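Local atomic coordinates of CDP-glucose-4,6-dehydratase (Yersinia pseudotuberculosis, PDB entry 1RKX), a protein that catalyses the dehydration of CDP-D-glucose to a 4-keto-6-deoxy sugar nucleotide, probably using its bound NAD as the hydride carrier, as in related short-chain dehydrogenases/reductases. Residues Q30-T42 with G58-L72. Sequence-based numbering, arbitrary orientation.
Sequences QTMGATVKGYSLT and GMQSEIGDIRDQNKL. With NAD (nicotinamide-adenine-dinucleotide), chain G.
Met59 packs its CE 3.7 Å from Val36 CG1, beside a water that accepts from Val36 N and donates to Gly58 O and Ala34 O. Chi1 of 66° tucks its CG over the backbone, and a bend at chi3 turns CE also onto Gly38, where no side chain intervenes. Strand 60-63 then runs parallel to strand 35-40, their axes 13° apart, with Gln60 N bonded to Val36 O at 2.9 Å, Gly38 N to Gln60 O, Glu62 N to Gly38 O, and Ser40 N to Glu62 O; Gly64 N continues the series to Ser40 O. Glu62 OE1 forms a salt bridge with Lys37 NZ (3.5 Å), and a water links the same two atoms; the carboxylate plane stands 76° to the Tyr39 ring and meets its edge, OE2 3.6 Å from CE1. Gly64 CA and Leu72 CD1 make CH-pi contacts on opposite faces of that ring, CD1 4.0 Å from the centroid. With the ring so held, its OH donates to Asp65 O at 2.8 Å, from above the carbonyl plane and on the face opposite Asp68 N. These strand ends, in the 35-40/49-52/60-63 beta-alpha-beta unit, supply the adenine end of the NAD site: Asp65 OD1 accepts from N6A and, closing an Asx turn, from Arg67 N; Arg67 NE and NH2 grip the carboxylate side-on; Ile66 N bonds N1A; Leu41 CD1 packs on the adenine. Beyond the N-cap Asp68, Lys71 NZ reaches back to Ile63 O. Within the chain, strand 60-63 is outermost on this side of the parallel Rossmann sheet; 35-40 pairs on its far side with 11-15. Helix 69-79 packs beside Lys37, Tyr39 and Gln60, its Ser75 O meeting Lys37 NZ and Ser75 OG Glu62 OE1, and helix 100-121 touches Ile66 and Arg67.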
# COMPACT_ATOMS: atom_id res chain seq x y z
N GLN C 30 28.90 -3.13 -30.61
CA GLN C 30 29.97 -3.19 -31.60
C GLN C 30 29.56 -2.50 -32.90
O GLN C 30 30.31 -1.70 -33.45
CB GLN C 30 30.36 -4.64 -31.89
CG GLN C 30 30.98 -5.37 -30.70
CD GLN C 30 31.22 -6.84 -30.97
OE1 GLN C 30 31.31 -7.65 -30.03
NE2 GLN C 30 31.33 -7.20 -32.24
N THR C 31 28.36 -2.81 -33.40
CA THR C 31 27.89 -2.21 -34.64
C THR C 31 27.78 -0.69 -34.55
O THR C 31 27.88 -0.01 -35.57
CB THR C 31 26.52 -2.77 -35.08
OG1 THR C 31 25.50 -2.33 -34.18
CG2 THR C 31 26.55 -4.28 -35.10
N MET C 32 27.59 -0.16 -33.35
CA MET C 32 27.47 1.28 -33.19
C MET C 32 28.82 1.96 -32.92
O MET C 32 28.87 3.14 -32.61
CB MET C 32 26.48 1.62 -32.07
CG MET C 32 25.05 1.18 -32.40
SD MET C 32 23.80 1.87 -31.30
CE MET C 32 24.19 1.00 -29.76
N GLY C 33 29.90 1.19 -33.06
CA GLY C 33 31.23 1.74 -32.87
C GLY C 33 31.78 1.87 -31.46
O GLY C 33 32.78 2.55 -31.25
N ALA C 34 31.15 1.21 -30.50
CA ALA C 34 31.64 1.30 -29.13
C ALA C 34 32.85 0.40 -28.93
O ALA C 34 33.06 -0.55 -29.68
CB ALA C 34 30.53 0.91 -28.14
N THR C 35 33.66 0.73 -27.93
CA THR C 35 34.83 -0.06 -27.58
C THR C 35 34.32 -0.93 -26.43
O THR C 35 34.15 -0.45 -25.31
CB THR C 35 35.98 0.83 -27.10
OG1 THR C 35 36.38 1.70 -28.17
CG2 THR C 35 37.17 -0.01 -26.66
N VAL C 36 34.08 -2.20 -26.72
CA VAL C 36 33.52 -3.10 -25.73
C VAL C 36 34.43 -4.16 -25.13
O VAL C 36 35.25 -4.76 -25.84
CB VAL C 36 32.29 -3.83 -26.31
CG1 VAL C 36 31.49 -4.49 -25.19
CG2 VAL C 36 31.42 -2.85 -27.10
N LYS C 37 34.27 -4.39 -23.83
CA LYS C 37 35.01 -5.42 -23.12
C LYS C 37 33.99 -6.26 -22.37
O LYS C 37 33.09 -5.71 -21.72
CB LYS C 37 36.01 -4.83 -22.12
CG LYS C 37 36.80 -5.91 -21.37
CD LYS C 37 37.88 -5.33 -20.45
CE LYS C 37 38.68 -6.45 -19.78
NZ LYS C 37 39.70 -5.93 -18.82
N GLY C 38 34.12 -7.57 -22.45
CA GLY C 38 33.19 -8.46 -21.77
C GLY C 38 33.88 -9.30 -20.70
O GLY C 38 35.07 -9.59 -20.80
N TYR C 39 33.12 -9.67 -19.68
CA TYR C 39 33.63 -10.48 -18.57
C TYR C 39 32.54 -11.50 -18.23
O TYR C 39 31.48 -11.11 -17.73
CB TYR C 39 33.91 -9.59 -17.36
CG TYR C 39 34.56 -10.28 -16.18
CD1 TYR C 39 35.95 -10.26 -16.01
CD2 TYR C 39 33.79 -10.93 -15.22
CE1 TYR C 39 36.55 -10.87 -14.91
CE2 TYR C 39 34.38 -11.55 -14.11
CZ TYR C 39 35.76 -11.51 -13.96
OH TYR C 39 36.36 -12.10 -12.87
N SER C 40 32.80 -12.77 -18.51
CA SER C 40 31.83 -13.84 -18.25
C SER C 40 32.54 -15.17 -18.10
O SER C 40 33.75 -15.28 -18.30
CB SER C 40 30.87 -14.01 -19.44
OG SER C 40 30.32 -12.79 -19.90
N LEU C 41 31.78 -16.19 -17.74
CA LEU C 41 32.32 -17.54 -17.67
C LEU C 41 32.17 -17.99 -19.12
O LEU C 41 31.55 -17.28 -19.93
CB LEU C 41 31.45 -18.44 -16.79
CG LEU C 41 31.39 -18.16 -15.29
CD1 LEU C 41 30.43 -19.15 -14.64
CD2 LEU C 41 32.78 -18.27 -14.68
N THR C 42 32.71 -19.15 -19.47
CA THR C 42 32.60 -19.67 -20.82
C THR C 42 31.11 -19.74 -21.20
O THR C 42 30.27 -19.99 -20.34
CB THR C 42 33.22 -21.07 -20.92
OG1 THR C 42 34.65 -20.97 -20.76
CG2 THR C 42 32.91 -21.72 -22.26
N GLY C 58 34.90 -8.91 -32.35
CA GLY C 58 34.94 -7.46 -32.43
C GLY C 58 35.03 -6.75 -31.10
O GLY C 58 34.68 -5.57 -30.99
N MET C 59 35.53 -7.44 -30.07
CA MET C 59 35.62 -6.84 -28.74
C MET C 59 36.69 -7.52 -27.90
O MET C 59 37.31 -8.48 -28.33
CB MET C 59 34.27 -6.98 -28.03
CG MET C 59 33.92 -8.44 -27.72
SD MET C 59 32.29 -8.69 -26.96
CE MET C 59 32.59 -8.01 -25.31
N GLN C 60 36.89 -7.00 -26.69
CA GLN C 60 37.82 -7.60 -25.73
C GLN C 60 36.98 -8.61 -24.97
O GLN C 60 35.97 -8.24 -24.38
CB GLN C 60 38.33 -6.55 -24.74
CG GLN C 60 39.43 -5.65 -25.24
CD GLN C 60 40.01 -4.81 -24.12
OE1 GLN C 60 40.42 -5.34 -23.09
NE2 GLN C 60 40.05 -3.50 -24.32
N SER C 61 37.38 -9.87 -24.99
CA SER C 61 36.62 -10.91 -24.31
C SER C 61 37.43 -11.57 -23.19
O SER C 61 38.42 -12.27 -23.45
CB SER C 61 36.18 -11.95 -25.34
OG SER C 61 35.41 -12.97 -24.76
N GLU C 62 37.03 -11.34 -21.94
CA GLU C 62 37.73 -11.94 -20.81
C GLU C 62 36.86 -12.98 -20.12
O GLU C 62 35.67 -12.74 -19.86
CB GLU C 62 38.14 -10.89 -19.79
CG GLU C 62 39.02 -11.47 -18.67
CD GLU C 62 39.38 -10.45 -17.61
OE1 GLU C 62 39.32 -9.24 -17.89
OE2 GLU C 62 39.76 -10.88 -16.49
N ILE C 63 37.43 -14.14 -19.85
CA ILE C 63 36.70 -15.19 -19.17
C ILE C 63 37.05 -15.12 -17.68
O ILE C 63 38.22 -15.25 -17.30
CB ILE C 63 37.06 -16.58 -19.72
CG1 ILE C 63 36.63 -16.68 -21.19
CG2 ILE C 63 36.39 -17.66 -18.89
CD1 ILE C 63 35.16 -16.37 -21.45
N GLY C 64 36.04 -14.91 -16.85
CA GLY C 64 36.27 -14.82 -15.42
C GLY C 64 34.97 -14.97 -14.65
O GLY C 64 33.88 -14.81 -15.21
N ASP C 65 35.09 -15.27 -13.36
CA ASP C 65 33.93 -15.45 -12.50
C ASP C 65 33.67 -14.13 -11.77
O ASP C 65 34.60 -13.55 -11.22
CB ASP C 65 34.22 -16.56 -11.48
CG ASP C 65 32.97 -17.11 -10.84
OD1 ASP C 65 32.16 -16.32 -10.33
OD2 ASP C 65 32.81 -18.35 -10.84
N ILE C 66 32.43 -13.66 -11.77
CA ILE C 66 32.12 -12.40 -11.09
C ILE C 66 32.22 -12.56 -9.57
O ILE C 66 32.15 -11.57 -8.85
CB ILE C 66 30.71 -11.86 -11.43
CG1 ILE C 66 29.64 -12.87 -11.05
CG2 ILE C 66 30.65 -11.46 -12.90
CD1 ILE C 66 28.22 -12.35 -11.26
N ARG C 67 32.36 -13.80 -9.10
CA ARG C 67 32.49 -14.05 -7.67
C ARG C 67 33.95 -13.88 -7.24
O ARG C 67 34.28 -13.99 -6.05
CB ARG C 67 31.98 -15.46 -7.33
CG ARG C 67 30.47 -15.58 -7.38
CD ARG C 67 30.02 -17.02 -7.29
NE ARG C 67 30.46 -17.79 -8.44
CZ ARG C 67 30.09 -19.04 -8.69
NH1 ARG C 67 29.27 -19.66 -7.85
NH2 ARG C 67 30.53 -19.66 -9.77
N ASP C 68 34.82 -13.64 -8.21
CA ASP C 68 36.24 -13.43 -7.95
C ASP C 68 36.37 -11.91 -7.85
O ASP C 68 36.64 -11.23 -8.84
CB ASP C 68 37.08 -13.94 -9.13
CG ASP C 68 38.57 -13.95 -8.83
OD1 ASP C 68 39.03 -13.08 -8.06
OD2 ASP C 68 39.28 -14.82 -9.38
N GLN C 69 36.18 -11.38 -6.64
CA GLN C 69 36.22 -9.94 -6.41
C GLN C 69 37.42 -9.19 -6.98
O GLN C 69 37.25 -8.17 -7.65
CB GLN C 69 36.13 -9.66 -4.91
CG GLN C 69 36.01 -8.17 -4.57
CD GLN C 69 35.89 -7.92 -3.08
OE1 GLN C 69 35.76 -8.85 -2.29
NE2 GLN C 69 35.94 -6.64 -2.68
N ASN C 70 38.63 -9.68 -6.72
CA ASN C 70 39.81 -8.99 -7.21
C ASN C 70 39.99 -9.09 -8.72
O ASN C 70 40.38 -8.11 -9.37
CB ASN C 70 41.07 -9.50 -6.51
CG ASN C 70 42.22 -8.53 -6.64
OD1 ASN C 70 42.20 -7.45 -6.04
ND2 ASN C 70 43.22 -8.89 -7.44
N LYS C 71 39.73 -10.26 -9.28
CA LYS C 71 39.87 -10.44 -10.72
C LYS C 71 38.90 -9.53 -11.47
O LYS C 71 39.21 -9.04 -12.55
CB LYS C 71 39.62 -11.89 -11.11
CG LYS C 71 39.79 -12.16 -12.60
CD LYS C 71 39.58 -13.62 -12.94
CE LYS C 71 39.71 -13.85 -14.43
NZ LYS C 71 39.53 -15.27 -14.79
N LEU C 72 37.71 -9.31 -10.89
CA LEU C 72 36.72 -8.44 -11.51
C LEU C 72 37.16 -6.98 -11.39
O LEU C 72 37.01 -6.20 -12.33
CB LEU C 72 35.35 -8.64 -10.84
CG LEU C 72 34.21 -7.73 -11.32
CD1 LEU C 72 34.05 -7.82 -12.83
CD2 LEU C 72 32.92 -8.14 -10.61
PA NAD G . 22.44 -16.66 -20.27
O1A NAD G . 22.59 -17.86 -19.43
O2A NAD G . 22.43 -16.86 -21.75
O5B NAD G . 23.60 -15.59 -19.94
C5B NAD G . 24.12 -15.53 -18.59
C4B NAD G . 25.53 -14.93 -18.58
O4B NAD G . 25.88 -14.98 -17.18
C3B NAD G . 26.55 -15.80 -19.29
O3B NAD G . 27.31 -14.94 -20.17
C2B NAD G . 27.35 -16.39 -18.14
O2B NAD G . 28.71 -16.76 -18.51
C1B NAD G . 27.24 -15.30 -17.11
N9A NAD G . 27.54 -15.77 -15.77
C8A NAD G . 26.80 -16.60 -14.97
N7A NAD G . 27.36 -16.86 -13.79
C5A NAD G . 28.54 -16.15 -13.83
C6A NAD G . 29.58 -16.02 -12.89
N6A NAD G . 29.63 -16.58 -11.70
N1A NAD G . 30.65 -15.23 -13.23
C2A NAD G . 30.63 -14.63 -14.46
N3A NAD G . 29.73 -14.68 -15.42
C4A NAD G . 28.68 -15.47 -15.04
O3 NAD G . 21.16 -15.90 -19.82
PN NAD G . 20.46 -14.53 -20.39
O1N NAD G . 19.15 -14.97 -20.87
O2N NAD G . 21.33 -13.97 -21.45
O5D NAD G . 20.30 -13.65 -19.08
C5D NAD G . 21.00 -12.40 -19.04
C4D NAD G . 20.66 -11.66 -17.76
O4D NAD G . 19.24 -11.34 -17.88
C3D NAD G . 20.78 -12.40 -16.43
O3D NAD G . 21.08 -11.42 -15.41
C2D NAD G . 19.38 -12.96 -16.25
O2D NAD G . 19.13 -13.27 -14.87
C1D NAD G . 18.54 -11.82 -16.76
N1N NAD G . 17.19 -12.24 -17.12
C2N NAD G . 16.91 -12.94 -18.31
C3N NAD G . 15.50 -13.27 -18.69
C7N NAD G . 15.29 -13.96 -19.97
O7N NAD G . 14.11 -14.21 -20.28
N7N NAD G . 16.29 -14.31 -20.81
C4N NAD G . 14.39 -12.98 -17.70
C5N NAD G . 14.87 -12.26 -16.48
C6N NAD G . 16.12 -11.93 -16.23
O HOH W 1 34.35 -3.42 -29.55
O HOH W 2 41.68 -7.72 -17.95